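Long-range contacts in cysteine desulfurase (PDB 6A6E), which catalyses removal of sulfur from L-cysteine with pyridoxal-5'-phosphate as cofactor, probably supplying it to the Suf iron-sulfur cluster system: residues I208-Q213 / F229-G234; T183-V188 / A212-H217; K32-L37 / G367-S372; D38-T43 / R398-L403. One frame throughout, in Å; residues are numbered along the deposited sequence.

Contact 1. Residues I208-Q213 / F229-G234. With PLP (pyridoxal-5'-phosphate), chain E.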
loop_
_atom_site.group_PDB
_atom_site.type_symbol
_atom_site.label_atom_id
_atom_site.label_comp_id
_atom_site.label_asym_id
_atom_site.label_seq_id
_atom_site.Cartn_x
_atom_site.Cartn_y
_atom_site.Cartn_z
ATOM N N ILE A 208 1.133 22.386 0.607
ATOM C CA ILE A 208 1.334 21.029 0.146
ATOM C C ILE A 208 1.754 21.028 -1.322
ATOM O O ILE A 208 1.129 21.696 -2.195
ATOM C CB ILE A 208 0.009 20.225 0.278
ATOM C CG1 ILE A 208 -0.492 20.297 1.697
ATOM C CG2 ILE A 208 0.216 18.766 -0.216
ATOM C CD1 ILE A 208 -1.955 19.961 1.839
ATOM N N VAL A 209 2.779 20.233 -1.627
ATOM C CA VAL A 209 3.169 20.026 -2.990
ATOM C C VAL A 209 2.990 18.568 -3.373
ATOM O O VAL A 209 3.465 17.682 -2.675
ATOM C CB VAL A 209 4.634 20.487 -3.205
ATOM C CG1 VAL A 209 5.156 20.053 -4.535
ATOM C CG2 VAL A 209 4.719 22.017 -3.114
ATOM N N ASP A 210 2.262 18.369 -4.484
ATOM C CA ASP A 210 2.189 17.131 -5.180
ATOM C C ASP A 210 3.387 16.996 -6.073
ATOM O O ASP A 210 3.433 17.541 -7.171
ATOM C CB ASP A 210 0.831 17.014 -5.936
ATOM C CG ASP A 210 0.717 15.755 -6.837
ATOM O OD1 ASP A 210 1.657 14.969 -6.851
ATOM O OD2 ASP A 210 -0.310 15.598 -7.569
ATOM N N GLY A 211 4.302 16.151 -5.614
ATOM C CA GLY A 211 5.594 15.955 -6.192
ATOM C C GLY A 211 5.712 14.774 -7.127
ATOM O O GLY A 211 6.852 14.438 -7.541
ATOM N N ALA A 212 4.591 14.138 -7.493
ATOM C CA ALA A 212 4.697 12.800 -8.174
ATOM C C ALA A 212 5.529 12.832 -9.449
ATOM O O ALA A 212 6.249 11.855 -9.756
ATOM C CB ALA A 212 3.317 12.196 -8.467
ATOM N N GLN A 213 5.396 13.904 -10.243
ATOM C CA GLN A 213 6.119 14.011 -11.529
ATOM C C GLN A 213 7.472 14.703 -11.364
ATOM O O GLN A 213 8.355 14.490 -12.177
ATOM C CB GLN A 213 5.380 14.819 -12.576
ATOM C CG GLN A 213 4.166 14.239 -13.149
ATOM C CD GLN A 213 4.411 12.965 -13.915
ATOM O OE1 GLN A 213 5.463 12.777 -14.565
ATOM N NE2 GLN A 213 3.431 12.057 -13.831
ATOM N N PHE A 229 4.306 20.209 3.487
ATOM C CA PHE A 229 4.144 18.814 3.173
ATOM C C PHE A 229 4.507 18.631 1.716
ATOM O O PHE A 229 4.242 19.531 0.891
ATOM C CB PHE A 229 2.695 18.322 3.399
ATOM C CG PHE A 229 2.222 18.445 4.803
ATOM C CD1 PHE A 229 2.578 17.511 5.746
ATOM C CD2 PHE A 229 1.515 19.570 5.195
ATOM C CE1 PHE A 229 2.215 17.653 7.045
ATOM C CE2 PHE A 229 1.110 19.699 6.507
ATOM C CZ PHE A 229 1.464 18.749 7.440
ATOM N N LEU A 230 5.108 17.465 1.420
ATOM C CA LEU A 230 5.327 16.994 0.055
ATOM C C LEU A 230 4.992 15.473 -0.050
ATOM O O LEU A 230 5.350 14.693 0.830
ATOM C CB LEU A 230 6.776 17.209 -0.353
ATOM C CG LEU A 230 7.144 16.906 -1.813
ATOM C CD1 LEU A 230 7.749 18.101 -2.497
ATOM C CD2 LEU A 230 8.146 15.772 -1.887
ATOM N N VAL A 231 4.400 15.070 -1.172
ATOM C CA VAL A 231 4.091 13.679 -1.430
ATOM C C VAL A 231 4.664 13.212 -2.776
ATOM O O VAL A 231 4.690 13.982 -3.726
ATOM C CB VAL A 231 2.584 13.457 -1.394
ATOM C CG1 VAL A 231 2.027 13.706 0.018
ATOM C CG2 VAL A 231 1.832 14.314 -2.411
ATOM N N PHE A 232 5.049 11.943 -2.879
ATOM C CA PHE A 232 5.372 11.367 -4.162
ATOM C C PHE A 232 5.190 9.832 -4.128
ATOM O O PHE A 232 5.009 9.255 -3.041
ATOM C CB PHE A 232 6.807 11.815 -4.608
ATOM C CG PHE A 232 7.966 11.187 -3.827
ATOM C CD1 PHE A 232 8.506 11.805 -2.704
ATOM C CD2 PHE A 232 8.560 10.016 -4.279
ATOM C CE1 PHE A 232 9.570 11.232 -2.015
ATOM C CE2 PHE A 232 9.611 9.457 -3.611
ATOM C CZ PHE A 232 10.143 10.087 -2.475
ATOM N N SER A 233 5.311 9.186 -5.297
ATOM C CA SER A 233 5.082 7.763 -5.452
ATOM C C SER A 233 6.356 7.086 -5.923
ATOM O O SER A 233 7.044 7.556 -6.878
ATOM C CB SER A 233 3.993 7.490 -6.499
ATOM O OG SER A 233 2.717 8.036 -6.160
ATOM N N GLY A 234 6.629 5.926 -5.304
ATOM C CA GLY A 234 7.789 5.123 -5.641
ATOM C C GLY A 234 7.858 4.652 -7.086
ATOM O O GLY A 234 8.973 4.604 -7.671
HETATM N N1 PLP E . -0.136 13.697 -9.266
HETATM C C2 PLP E . 0.618 13.752 -10.333
HETATM C C2A PLP E . 1.027 15.068 -10.903
HETATM C C3 PLP E . 0.995 12.482 -10.953
HETATM O O3 PLP E . 1.730 12.524 -12.050
HETATM C C4 PLP E . 0.600 11.213 -10.344
HETATM C C4A PLP E . 1.014 9.916 -10.845
HETATM C C5 PLP E . -0.275 11.275 -9.169
HETATM C C6 PLP E . -0.575 12.526 -8.723
HETATM C C5A PLP E . -0.837 10.019 -8.495
HETATM O O4P PLP E . 0.045 8.962 -8.147
HETATM P P PLP E . -0.383 7.469 -7.678
HETATM O O1P PLP E . -1.096 7.563 -6.388
HETATM O O2P PLP E . -1.163 6.986 -8.866
HETATM O O3P PLP E . 0.975 6.855 -7.523
HETATM O O HOH W 1 6.640 10.236 -7.687
#
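Ile208 meets Phe229, and Val209 meets Leu230, in a parallel strand pair whose C-terminal end forms part of the PLP pocket. Here the packing is tight. Backbone bonds run Val209 N to Phe229 O (3.0 Å), Val231 N to Val209 O (3.2 Å) and Gly211 N to Val231 O (2.9 Å), the last more bent, at 141°. On one face of the sheet Ile208 CG1 rests obliquely against the Phe229 ring; on the other Val209 CG1 touches Leu230 CD1 at 3.8 Å.

Beyond Gly211 the ladder of backbone bonds ends and water 1 takes over, donating to Ala212 O and accepting from Ser233 N. This end is buried too, but a water and the cofactor fill in between the chains. Asp210, with CG anti to its backbone N (chi1 174°), brings OD2 to 2.6 Å from PLP N1, as in other fold type I PLP enzymes. Its OD1 accepts from Ala212 N (3.1 Å), an Asx turn that steadies the carboxylate. The Ala212 methyl lies over one face of the pyridine ring, 3.4 Å from C3, while Ser233 OG donates to phosphate O3P (2.5 Å).

The pair lies inside the mixed seven-stranded sheet: strand 179-183 flanks 206-210, strand 244-248 flanks 229-233, and helix 103-116 covers the face bearing Ile208 and Phe229 through Leu110.

Contact 2. Residues T183-V188 / A212-H217. With PLP (pyridoxal-5'-phosphate), chain E.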
loop_
_atom_site.group_PDB
_atom_site.type_symbol
_atom_site.label_atom_id
_atom_site.label_comp_id
_atom_site.label_asym_id
_atom_site.label_seq_id
_atom_site.Cartn_x
_atom_site.Cartn_y
_atom_site.Cartn_z
ATOM N N THR A 183 0.573 21.195 -7.616
ATOM C CA THR A 183 1.498 20.289 -8.231
ATOM C C THR A 183 2.882 20.923 -8.344
ATOM O O THR A 183 3.040 22.119 -8.515
ATOM C CB THR A 183 1.022 19.832 -9.632
ATOM O OG1 THR A 183 1.940 18.877 -10.122
ATOM C CG2 THR A 183 0.916 21.005 -10.658
ATOM N N GLY A 184 3.898 20.116 -8.140
ATOM C CA GLY A 184 5.251 20.538 -8.347
ATOM C C GLY A 184 5.562 20.544 -9.841
ATOM O O GLY A 184 6.492 21.249 -10.293
ATOM N N GLN A 185 4.825 19.738 -10.610
ATOM C CA GLN A 185 4.942 19.708 -12.075
ATOM C C GLN A 185 3.761 18.958 -12.661
ATOM O O GLN A 185 3.453 17.838 -12.196
ATOM C CB GLN A 185 6.219 18.968 -12.494
ATOM C CG GLN A 185 6.373 18.776 -14.007
ATOM C CD GLN A 185 7.572 17.939 -14.380
ATOM O OE1 GLN A 185 8.163 17.301 -13.533
ATOM N NE2 GLN A 185 7.962 17.968 -15.629
ATOM N N SER A 186 3.111 19.546 -13.677
ATOM C CA SER A 186 1.923 18.972 -14.298
ATOM C C SER A 186 2.299 17.752 -15.100
ATOM O O SER A 186 3.307 17.745 -15.821
ATOM C CB SER A 186 1.174 19.992 -15.167
ATOM O OG SER A 186 0.169 19.385 -15.994
ATOM N N ASN A 187 1.466 16.727 -14.935
ATOM C CA ASN A 187 1.552 15.488 -15.691
ATOM C C ASN A 187 0.970 15.625 -17.112
ATOM O O ASN A 187 1.019 14.659 -17.849
ATOM C CB ASN A 187 0.806 14.341 -14.970
ATOM C CG ASN A 187 -0.692 14.508 -14.981
ATOM O OD1 ASN A 187 -1.189 15.571 -14.666
ATOM N ND2 ASN A 187 -1.437 13.443 -15.329
ATOM N N VAL A 188 0.429 16.801 -17.454
ATOM C CA VAL A 188 -0.129 17.109 -18.800
ATOM C C VAL A 188 0.604 18.252 -19.534
ATOM O O VAL A 188 1.048 18.084 -20.672
ATOM C CB VAL A 188 -1.608 17.475 -18.694
ATOM C CG1 VAL A 188 -2.163 17.858 -20.060
ATOM C CG2 VAL A 188 -2.408 16.276 -18.165
ATOM N N ALA A 212 4.591 14.138 -7.493
ATOM C CA ALA A 212 4.697 12.800 -8.174
ATOM C C ALA A 212 5.529 12.832 -9.449
ATOM O O ALA A 212 6.249 11.855 -9.756
ATOM C CB ALA A 212 3.317 12.196 -8.467
ATOM N N GLN A 213 5.396 13.904 -10.243
ATOM C CA GLN A 213 6.119 14.011 -11.529
ATOM C C GLN A 213 7.472 14.703 -11.364
ATOM O O GLN A 213 8.355 14.490 -12.177
ATOM C CB GLN A 213 5.380 14.819 -12.576
ATOM C CG GLN A 213 4.166 14.239 -13.149
ATOM C CD GLN A 213 4.411 12.965 -13.915
ATOM O OE1 GLN A 213 5.463 12.777 -14.565
ATOM N NE2 GLN A 213 3.431 12.057 -13.831
ATOM N N LEU A 214 7.604 15.557 -10.351
ATOM C CA LEU A 214 8.817 16.359 -10.133
ATOM C C LEU A 214 9.950 15.571 -9.509
ATOM O O LEU A 214 11.142 15.599 -9.970
ATOM C CB LEU A 214 8.451 17.540 -9.237
ATOM C CG LEU A 214 9.578 18.524 -8.901
ATOM C CD1 LEU A 214 10.001 19.223 -10.185
ATOM C CD2 LEU A 214 9.171 19.545 -7.845
ATOM N N VAL A 215 9.619 14.833 -8.447
ATOM C CA VAL A 215 10.676 14.204 -7.616
ATOM C C VAL A 215 11.536 13.218 -8.387
ATOM O O VAL A 215 12.730 13.107 -8.129
ATOM C CB VAL A 215 10.053 13.576 -6.331
ATOM C CG1 VAL A 215 10.986 12.537 -5.662
ATOM C CG2 VAL A 215 9.631 14.685 -5.374
ATOM N N PRO A 216 10.960 12.489 -9.348
ATOM C CA PRO A 216 11.773 11.517 -10.077
ATOM C C PRO A 216 12.937 12.063 -10.914
ATOM O O PRO A 216 13.851 11.312 -11.243
ATOM C CB PRO A 216 10.764 10.898 -11.051
ATOM C CG PRO A 216 9.439 11.023 -10.362
ATOM C CD PRO A 216 9.531 12.368 -9.702
ATOM N N HIS A 217 12.877 13.306 -11.331
ATOM C CA HIS A 217 13.913 13.788 -12.267
ATOM C C HIS A 217 14.527 15.113 -11.854
ATOM O O HIS A 217 15.433 15.598 -12.545
ATOM C CB HIS A 217 13.358 13.962 -13.685
ATOM C CG HIS A 217 12.404 15.083 -13.774
ATOM N ND1 HIS A 217 12.806 16.367 -14.082
ATOM C CD2 HIS A 217 11.064 15.133 -13.585
ATOM C CE1 HIS A 217 11.757 17.178 -14.031
ATOM N NE2 HIS A 217 10.682 16.458 -13.737
HETATM N N1 PLP E . -0.136 13.697 -9.266
HETATM C C2 PLP E . 0.618 13.752 -10.333
HETATM C C2A PLP E . 1.027 15.068 -10.903
HETATM C C3 PLP E . 0.995 12.482 -10.953
HETATM O O3 PLP E . 1.730 12.524 -12.050
HETATM C C4 PLP E . 0.600 11.213 -10.344
HETATM C C4A PLP E . 1.014 9.916 -10.845
HETATM C C5 PLP E . -0.275 11.275 -9.169
HETATM C C6 PLP E . -0.575 12.526 -8.723
HETATM C C5A PLP E . -0.837 10.019 -8.495
HETATM O O4P PLP E . 0.045 8.962 -8.147
HETATM P P PLP E . -0.383 7.469 -7.678
HETATM O O1P PLP E . -1.096 7.563 -6.388
HETATM O O2P PLP E . -1.163 6.986 -8.866
HETATM O O3P PLP E . 0.975 6.855 -7.523
HETATM O O HOH W 2 4.380 16.651 -9.625
#
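Gln185 and His217 join two loops of the PLP pocket, each following a parallel strand of the large sheet, 179-183 and 206-210. The Gln185 chain is extended, CG anti to the backbone N, and meets the imidazole tip to tip. His217 NE2 donates to OE1 over 2.7 Å, almost straight at 176°; the oxygen lies in the ring plane, amide and ring turned 66° apart. Gln185 OE1 also sits 3.1 Å from Gln213 O, another acceptor. NE2 of Gln185 has weak bonds to Ser344 OG and Gly190 O, consistent with this amide orientation.

Gln213 serves the cofactor instead: bent at chi2 (-63°), its chain passes beside Gln185 O and NE2 donates to PLP O3, the phenolic oxygen, at 2.5 Å; NE2 also bonds Ala40 O. Asn187 CB flanks that nitrogen at 3.7 Å, its ND2 bonded to His375 O and a citrate, probably from the crystallisation liquor. Between the two backbones, water 2 donates to Gln185 O and accepts from Gln213 N, and Thr183 OG1 donates to Gln185 O (2.8 Å) from above the carbonyl plane. Cofactor-lining loops at the C-terminal ends of parallel strands are typical of the fold type I PLP site.

Contact 3. Residues K32-L37 / G367-S372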
loop_
_atom_site.group_PDB
_atom_site.type_symbol
_atom_site.label_atom_id
_atom_site.label_comp_id
_atom_site.label_asym_id
_atom_site.label_seq_id
_atom_site.Cartn_x
_atom_site.Cartn_y
_atom_site.Cartn_z
ATOM N N LYS A 32 9.826 -4.565 -33.757
ATOM C CA LYS A 32 10.544 -3.320 -33.416
ATOM C C LYS A 32 10.812 -3.215 -31.889
ATOM O O LYS A 32 9.961 -3.599 -31.055
ATOM C CB LYS A 32 9.759 -2.119 -33.876
ATOM C CG LYS A 32 9.476 -2.159 -35.358
ATOM C CD LYS A 32 8.947 -0.855 -35.827
ATOM C CE LYS A 32 8.765 -0.861 -37.341
ATOM N NZ LYS A 32 8.730 0.567 -37.758
ATOM N N ARG A 33 11.985 -2.707 -31.534
ATOM C CA ARG A 33 12.329 -2.588 -30.142
ATOM C C ARG A 33 11.343 -1.636 -29.447
ATOM O O ARG A 33 10.777 -0.691 -30.050
ATOM C CB ARG A 33 13.772 -2.112 -29.937
ATOM C CG ARG A 33 13.975 -0.644 -30.260
ATOM C CD ARG A 33 15.427 -0.179 -30.149
ATOM N NE ARG A 33 15.524 1.248 -30.473
ATOM C CZ ARG A 33 15.329 2.243 -29.623
ATOM N NH1 ARG A 33 15.072 1.987 -28.328
ATOM N NH2 ARG A 33 15.396 3.508 -30.050
ATOM N N LEU A 34 11.161 -1.927 -28.167
ATOM C CA LEU A 34 10.298 -1.139 -27.293
ATOM C C LEU A 34 10.884 0.230 -27.159
ATOM O O LEU A 34 12.024 0.414 -26.762
ATOM C CB LEU A 34 10.139 -1.818 -25.906
ATOM C CG LEU A 34 9.470 -0.913 -24.843
ATOM C CD1 LEU A 34 8.014 -0.598 -25.252
ATOM C CD2 LEU A 34 9.544 -1.564 -23.471
ATOM N N VAL A 35 10.096 1.221 -27.514
ATOM C CA VAL A 35 10.443 2.591 -27.272
ATOM C C VAL A 35 9.461 3.117 -26.186
ATOM O O VAL A 35 8.350 3.545 -26.496
ATOM C CB VAL A 35 10.379 3.429 -28.575
ATOM C CG1 VAL A 35 10.560 4.891 -28.254
ATOM C CG2 VAL A 35 11.511 2.991 -29.527
ATOM N N TYR A 36 9.908 3.158 -24.934
ATOM C CA TYR A 36 8.976 3.395 -23.797
ATOM C C TYR A 36 8.906 4.859 -23.469
ATOM O O TYR A 36 9.837 5.417 -22.879
ATOM C CB TYR A 36 9.358 2.573 -22.568
ATOM C CG TYR A 36 8.331 2.644 -21.462
ATOM C CD1 TYR A 36 7.207 1.846 -21.481
ATOM C CD2 TYR A 36 8.445 3.557 -20.440
ATOM C CE1 TYR A 36 6.226 1.941 -20.505
ATOM C CE2 TYR A 36 7.507 3.595 -19.395
ATOM C CZ TYR A 36 6.399 2.815 -19.448
ATOM O OH TYR A 36 5.462 2.852 -18.448
ATOM N N LEU A 37 7.808 5.480 -23.894
ATOM C CA LEU A 37 7.562 6.911 -23.659
ATOM C C LEU A 37 6.264 7.184 -22.848
ATOM O O LEU A 37 5.577 8.228 -23.064
ATOM C CB LEU A 37 7.545 7.706 -24.980
ATOM C CG LEU A 37 8.847 7.635 -25.807
ATOM C CD1 LEU A 37 8.640 8.327 -27.125
ATOM C CD2 LEU A 37 10.009 8.300 -25.092
ATOM N N GLY A 367 6.365 0.246 -32.096
ATOM C CA GLY A 367 6.813 -0.218 -30.761
ATOM C C GLY A 367 6.913 0.880 -29.679
ATOM O O GLY A 367 7.523 0.675 -28.622
ATOM N N VAL A 368 6.308 2.016 -29.966
ATOM C CA VAL A 368 6.374 3.218 -29.174
ATOM C C VAL A 368 5.143 3.206 -28.230
ATOM O O VAL A 368 3.994 3.208 -28.711
ATOM C CB VAL A 368 6.320 4.454 -30.087
ATOM C CG1 VAL A 368 6.206 5.756 -29.300
ATOM C CG2 VAL A 368 7.577 4.518 -30.953
ATOM N N ALA A 369 5.430 3.257 -26.918
ATOM C CA ALA A 369 4.428 3.344 -25.846
ATOM C C ALA A 369 4.159 4.771 -25.485
ATOM O O ALA A 369 5.049 5.442 -25.047
ATOM C CB ALA A 369 4.917 2.557 -24.613
ATOM N N THR A 370 2.934 5.236 -25.711
ATOM C CA THR A 370 2.460 6.549 -25.319
ATOM C C THR A 370 1.087 6.386 -24.724
ATOM O O THR A 370 0.540 5.276 -24.687
ATOM C CB THR A 370 2.286 7.513 -26.526
ATOM O OG1 THR A 370 1.294 7.000 -27.416
ATOM C CG2 THR A 370 3.614 7.673 -27.266
ATOM N N ARG A 371 0.514 7.476 -24.223
ATOM C CA ARG A 371 -0.789 7.411 -23.622
ATOM C C ARG A 371 -1.714 8.463 -24.200
ATOM O O ARG A 371 -1.336 9.609 -24.380
ATOM C CB ARG A 371 -0.641 7.627 -22.111
ATOM C CG ARG A 371 -1.892 7.436 -21.257
ATOM C CD ARG A 371 -1.503 7.323 -19.763
ATOM N NE ARG A 371 -0.905 6.036 -19.499
ATOM C CZ ARG A 371 -1.508 4.977 -19.028
ATOM N NH1 ARG A 371 -2.751 5.036 -18.571
ATOM N NH2 ARG A 371 -0.815 3.885 -18.946
ATOM N N SER A 372 -2.956 8.081 -24.394
ATOM C CA SER A 372 -3.961 8.966 -24.885
ATOM C C SER A 372 -5.059 9.019 -23.853
ATOM O O SER A 372 -5.259 8.029 -23.149
ATOM C CB SER A 372 -4.526 8.424 -26.242
ATOM O OG SER A 372 -4.993 7.081 -26.090
#
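Val35 and Val368 lie side by side and point the same way from neighbouring strands. Both have CG1 anti to the backbone N, which turns CG2 of Val368 against CB of Val35 at 3.8 Å. Leu37 comes to the same valine obliquely: its CD1 reaches Val368 CG1 at 4.2 Å, while its CB packs at 3.4 Å on Ala369 O. Helix 407-423 covers this apolar patch, with Leu413 touching both Leu37 and Val368. Next to it, Val35 CG2 lies over one face of the Arg33 guanidinium, towards its rim; that group is tied by salt bridges to Asp409 and Glu408 of the same helix.

The two strands run parallel within the mixed sheet of the small domain, so a segment from near the N-terminus is built into a sheet whose other strands, apart from the short 28-29, come from the C-terminal part of the chain. Gly367, leaving helix 355-366 with positive phi, gives its carbonyl to Val35 N (2.9 Å). Val35 O then accepts from Ala369 N (3.0 Å), and Leu37 N donates to Ala369 O along a bent path of 132°.

On the other face Tyr36 swings out with CG anti to its backbone N (chi1 -172°) and sets CD1 obliquely against the Ala369 methyl at 3.9 Å. Its hydroxyl is bonded to Ser42 O and weakly to Ser62 OG of the second subunit. That subunit packs on this side as well, Leu71 on Leu34 and His69 on Ala369. Leu34 CD1 curls back to 3.6 Å from Gly367 O.

Contact 4. Residues D38-T43 / R398-L403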
loop_
_atom_site.group_PDB
_atom_site.type_symbol
_atom_site.label_atom_id
_atom_site.label_comp_id
_atom_site.label_asym_id
_atom_site.label_seq_id
_atom_site.Cartn_x
_atom_site.Cartn_y
_atom_site.Cartn_z
ATOM N N ASP A 38 5.969 6.292 -21.892
ATOM C CA ASP A 38 4.819 6.473 -20.978
ATOM C C ASP A 38 5.309 6.550 -19.518
ATOM O O ASP A 38 4.653 6.095 -18.579
ATOM C CB ASP A 38 3.868 5.316 -21.120
ATOM C CG ASP A 38 2.492 5.614 -20.518
ATOM O OD1 ASP A 38 2.145 6.835 -20.389
ATOM O OD2 ASP A 38 1.783 4.613 -20.241
ATOM N N ASN A 39 6.449 7.195 -19.360
ATOM C CA ASN A 39 7.143 7.334 -18.065
ATOM C C ASN A 39 6.374 8.123 -17.012
ATOM O O ASN A 39 6.566 7.898 -15.825
ATOM C CB ASN A 39 8.526 7.954 -18.293
ATOM C CG ASN A 39 9.403 7.010 -19.047
ATOM O OD1 ASN A 39 9.749 5.968 -18.493
ATOM N ND2 ASN A 39 9.674 7.290 -20.339
ATOM N N ALA A 40 5.526 9.035 -17.482
ATOM C CA ALA A 40 4.696 9.844 -16.658
ATOM C C ALA A 40 3.552 9.066 -15.984
ATOM O O ALA A 40 3.028 9.487 -14.988
ATOM C CB ALA A 40 4.150 10.924 -17.512
ATOM N N ALA A 41 3.204 7.903 -16.530
ATOM C CA ALA A 41 2.268 7.000 -15.932
ATOM C C ALA A 41 2.961 6.047 -14.937
ATOM O O ALA A 41 2.395 5.767 -13.871
ATOM C CB ALA A 41 1.556 6.187 -17.020
ATOM N N SER A 42 4.063 5.430 -15.340
ATOM C CA SER A 42 4.921 4.675 -14.454
ATOM C C SER A 42 6.241 4.382 -15.138
ATOM O O SER A 42 6.373 4.584 -16.355
ATOM C CB SER A 42 4.275 3.372 -13.973
ATOM O OG SER A 42 4.890 2.932 -12.747
ATOM N N THR A 43 7.247 3.985 -14.366
ATOM C CA THR A 43 8.574 3.723 -14.956
ATOM C C THR A 43 8.974 2.276 -14.933
ATOM O O THR A 43 8.448 1.440 -14.153
ATOM C CB THR A 43 9.653 4.560 -14.265
ATOM O OG1 THR A 43 9.583 4.322 -12.854
ATOM C CG2 THR A 43 9.466 6.068 -14.528
ATOM N N ARG A 398 0.184 11.773 -25.150
ATOM C CA ARG A 398 1.302 12.206 -24.278
ATOM C C ARG A 398 2.487 11.258 -24.381
ATOM O O ARG A 398 2.350 10.044 -24.297
ATOM C CB ARG A 398 0.840 12.425 -22.842
ATOM C CG ARG A 398 1.935 13.050 -21.958
ATOM C CD ARG A 398 1.632 12.884 -20.452
ATOM N NE ARG A 398 1.564 11.472 -20.087
ATOM C CZ ARG A 398 1.035 11.014 -18.970
ATOM N NH1 ARG A 398 0.536 11.873 -18.101
ATOM N NH2 ARG A 398 1.027 9.690 -18.721
ATOM N N ALA A 399 3.643 11.869 -24.687
ATOM C CA ALA A 399 4.944 11.227 -24.698
ATOM C C ALA A 399 5.797 11.824 -23.559
ATOM O O ALA A 399 5.910 13.022 -23.416
ATOM C CB ALA A 399 5.657 11.380 -26.036
ATOM N N SER A 400 6.391 10.940 -22.772
ATOM C CA SER A 400 7.132 11.343 -21.581
ATOM C C SER A 400 8.449 10.580 -21.498
ATOM O O SER A 400 8.483 9.366 -21.759
ATOM C CB SER A 400 6.228 11.138 -20.361
ATOM O OG SER A 400 5.746 9.790 -20.256
ATOM N N VAL A 401 9.528 11.286 -21.123
ATOM C CA VAL A 401 10.874 10.738 -21.145
ATOM C C VAL A 401 11.423 10.543 -19.730
ATOM O O VAL A 401 11.014 11.241 -18.791
ATOM C CB VAL A 401 11.885 11.626 -21.942
ATOM C CG1 VAL A 401 11.542 11.637 -23.401
ATOM C CG2 VAL A 401 11.874 13.085 -21.468
ATOM N N TYR A 402 12.372 9.604 -19.620
ATOM C CA TYR A 402 13.067 9.387 -18.361
ATOM C C TYR A 402 14.460 8.791 -18.639
ATOM O O TYR A 402 14.948 8.808 -19.783
ATOM C CB TYR A 402 12.211 8.477 -17.425
ATOM C CG TYR A 402 12.606 8.560 -15.938
ATOM C CD1 TYR A 402 12.707 9.775 -15.296
ATOM C CD2 TYR A 402 12.824 7.434 -15.186
ATOM C CE1 TYR A 402 13.036 9.885 -13.965
ATOM C CE2 TYR A 402 13.158 7.529 -13.834
ATOM C CZ TYR A 402 13.275 8.760 -13.232
ATOM O OH TYR A 402 13.604 8.850 -11.902
ATOM N N LEU A 403 15.096 8.268 -17.594
ATOM C CA LEU A 403 16.514 7.996 -17.551
ATOM C C LEU A 403 17.073 7.203 -18.727
ATOM O O LEU A 403 18.109 7.587 -19.313
ATOM C CB LEU A 403 16.826 7.199 -16.263
ATOM C CG LEU A 403 18.259 6.734 -16.082
ATOM C CD1 LEU A 403 19.140 7.967 -16.077
ATOM C CD2 LEU A 403 18.471 5.956 -14.812
HETATM O O HOH W 3 3.014 9.497 -21.583
#
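Arg398 and Ala40 pack where strand 396-400 of the small-domain sheet passes the loop that links strand 32-36 to helix 47-59, beside the active site. From CB the arginine runs extended through CG, then bends at chi3 (61°), turning the guanidinium across the loop. NE donates to water 3 at 2.9 Å. CZ faces the Ala40 methyl, whose CB sits 3.4 Å away over the centre of one guanidinium face. NH1 goes to Asn187 O. NH2 makes a weak, long salt bridge with Asp38 OD1 (3.5 Å) near the guanidinium plane, and it also bonds a citrate, probably from the crystallisation liquor, consistent with a site that attracts anions. Asp38 is shared: OD2 pairs with Arg371 and with His69 of the second subunit.

Two residues on, Ser400 clasps the turn of the loop. Its OG, set between the backbone N and carbonyl carbon (chi1 56°), accepts from Ala40 N at 2.9 Å and lies 3.1 Å from water 3, which thus stands among Asp38, Arg398 and Ser400. Asn39 ND2 donates to Ser400 O at 2.8 Å (162°), close to its own amide plane, while OD1 is bonded to Tyr404 OH. The same amide crosses Tyr402 obliquely, with CG against Tyr402 CB. The Tyr402 hydroxyl bonds Pro216 O, and Thr43 CG2 comes obliquely to the ring, 3.7 Å from Tyr402 CD2.

Contact 1 lies in the large seven-stranded sheet and contact 2 in the loops that follow two of its strands; their centres are 8 Å apart, they share Ala212 and Gln213, and both touch PLP. Contact 3 joins two strands of the small-domain sheet, and contact 4, 10 Å from it, sets a loop against a third; both touch the second subunit. Along the chain, contacts 1 and 2 are nested inside the long loops closed by contacts 3 and 4, whose own segments alternate. Contact 4 is the go-between, touching both contacts 1 and 2. Parts of the chain more than 300 residues apart thus meet beside the cofactor pocket; contact 3 lies farther off, 26 Å from contact 1 between centres and without touching it.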